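Local atomic coordinates of type IV pilus secretin PilQ family protein (Vibrio cholerae, PDB entry 6W6M), a protein that probably forms the outer-membrane secretin channel through which the type IV competence pilus passes during natural transformation. Residues Ser481-Arg486 with Thr503-Thr508. Residues are numbered along the deposited sequence; the frame is centred on the assembly and turned at random.
Sequences SVTQDR and TQRIGT
Arg-505 and Asp-485, which follows strand residues 481-484, form a long salt bridge, with NH2 of Arg-505 3.5 Å from OD2 of Asp-485. CB of Arg-505 leaves the sheet on the same face as Thr-483. CG lies anti to the carbonyl carbon (chi1 -73°) and rests 3.8 Å from CG2 of Thr-483, the two side chains running side by side. The side chain then stays extended to NE, which lies 3.9 Å from both OD1 and OD2 of Asp-485. OD2 sits at the guanidinium edge, near its plane. CG2 of Thr-503 lies over one guanidinium face, offset toward the rim. NH1 makes a salt bridge to Glu-441 of a neighbouring subunit, so the guanidinium links two carboxylates from different chains.

OD1 of Asp-485 accepts a weak hydrogen bond from the backbone N of Gln-504. OG1 of Thr-483 and OG of Ser-463 on strand 456-471 are hydrogen-bonded. On the opposite face, the side chains of Gln-484 and Gln-504 lie side by side, pointing the same way, with their amide planes 48° apart. NE2 of Gln-484 gives a weak hydrogen bond to OE1 of Gln-504 at 3.1 Å, while NE2 of Gln-504 hydrogen-bonds to OE1 of Gln-438 of the neighbouring subunit. Here CB of Val-482 meets CG2 of Ile-506 at 4.1 Å.

The antiparallel backbones are joined between Val-482 and Ile-506 in both directions. The bond from Val-482 N to Ile-506 O is 3.0 Å and nearly straight. Gln-484 N also hydrogen-bonds to Gln-504 O. The two segments belong to a long beta hairpin of strands 475-493 and 496-513. Residues 503-507 also pair with a strand of the neighbouring subunit, continuing the sheet between subunits, as in the multimeric beta-barrel of secretins.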
# COMPACT_ATOMS: atom_id res chain seq x y z
N SER A 481 27.01 17.36 -31.81
CA SER A 481 26.86 18.00 -30.48
C SER A 481 28.25 18.40 -29.95
O SER A 481 29.12 17.52 -29.87
CB SER A 481 26.16 17.08 -29.51
OG SER A 481 24.95 17.66 -29.06
N VAL A 482 28.43 19.67 -29.61
CA VAL A 482 29.73 20.13 -29.03
C VAL A 482 29.47 20.94 -27.75
O VAL A 482 28.74 21.94 -27.85
CB VAL A 482 30.51 20.98 -30.05
CG1 VAL A 482 31.83 21.48 -29.49
CG2 VAL A 482 30.72 20.25 -31.36
N THR A 483 30.02 20.53 -26.60
CA THR A 483 29.76 21.26 -25.36
C THR A 483 31.06 21.58 -24.64
O THR A 483 32.08 20.93 -24.84
CB THR A 483 28.84 20.50 -24.38
OG1 THR A 483 29.62 19.61 -23.57
CG2 THR A 483 27.79 19.70 -25.10
N GLN A 484 30.98 22.58 -23.75
CA GLN A 484 32.09 22.95 -22.88
C GLN A 484 31.54 23.48 -21.56
O GLN A 484 31.28 24.68 -21.45
CB GLN A 484 32.96 23.99 -23.55
CG GLN A 484 34.24 24.23 -22.83
CD GLN A 484 35.05 25.31 -23.47
OE1 GLN A 484 36.26 25.30 -23.38
NE2 GLN A 484 34.38 26.24 -24.12
N ASP A 485 31.41 22.63 -20.56
CA ASP A 485 30.86 23.00 -19.26
C ASP A 485 31.93 22.98 -18.18
O ASP A 485 32.97 22.35 -18.32
CB ASP A 485 29.72 22.07 -18.86
CG ASP A 485 28.78 21.78 -19.98
OD1 ASP A 485 28.51 22.68 -20.80
OD2 ASP A 485 28.30 20.63 -20.06
N ARG A 486 31.64 23.66 -17.08
CA ARG A 486 32.53 23.76 -15.94
C ARG A 486 31.73 23.70 -14.66
O ARG A 486 30.51 23.76 -14.67
CB ARG A 486 33.29 25.08 -15.97
CG ARG A 486 34.29 25.24 -17.10
CD ARG A 486 34.83 26.65 -17.10
NE ARG A 486 33.78 27.63 -17.39
CZ ARG A 486 33.97 28.94 -17.46
NH1 ARG A 486 35.17 29.45 -17.26
NH2 ARG A 486 32.95 29.74 -17.73
N THR A 503 27.57 26.43 -18.53
CA THR A 503 27.50 25.65 -19.76
C THR A 503 27.66 26.52 -21.01
O THR A 503 27.40 27.72 -20.99
CB THR A 503 26.16 24.88 -19.86
OG1 THR A 503 25.05 25.78 -19.81
CG2 THR A 503 26.03 23.89 -18.72
N GLN A 504 28.11 25.88 -22.09
CA GLN A 504 28.02 26.36 -23.47
C GLN A 504 27.73 25.16 -24.35
O GLN A 504 28.44 24.17 -24.27
CB GLN A 504 29.31 27.01 -23.94
CG GLN A 504 29.66 28.27 -23.27
CD GLN A 504 30.98 28.81 -23.74
OE1 GLN A 504 31.83 28.07 -24.21
NE2 GLN A 504 31.16 30.11 -23.62
N ARG A 505 26.69 25.24 -25.17
CA ARG A 505 26.25 24.08 -25.92
C ARG A 505 25.78 24.48 -27.30
O ARG A 505 25.20 25.54 -27.50
CB ARG A 505 25.11 23.35 -25.19
CG ARG A 505 25.57 22.59 -23.99
CD ARG A 505 24.44 22.11 -23.14
NE ARG A 505 24.96 21.50 -21.92
CZ ARG A 505 24.23 21.12 -20.88
NH1 ARG A 505 22.92 21.29 -20.89
NH2 ARG A 505 24.81 20.59 -19.82
N ILE A 506 26.02 23.60 -28.26
CA ILE A 506 25.48 23.77 -29.60
C ILE A 506 25.22 22.39 -30.19
O ILE A 506 26.04 21.48 -30.07
CB ILE A 506 26.41 24.63 -30.48
CG1 ILE A 506 25.76 24.92 -31.83
CG2 ILE A 506 27.76 23.99 -30.68
CD1 ILE A 506 26.45 25.97 -32.59
N GLY A 507 24.05 22.24 -30.80
CA GLY A 507 23.66 21.02 -31.45
C GLY A 507 22.98 21.27 -32.78
O GLY A 507 22.06 22.07 -32.85
N THR A 508 23.43 20.60 -33.83
CA THR A 508 22.94 20.92 -35.17
C THR A 508 23.04 19.72 -36.09
O THR A 508 23.54 18.65 -35.72
CB THR A 508 23.72 22.08 -35.81
OG1 THR A 508 25.11 21.76 -35.91
CG2 THR A 508 23.55 23.35 -35.04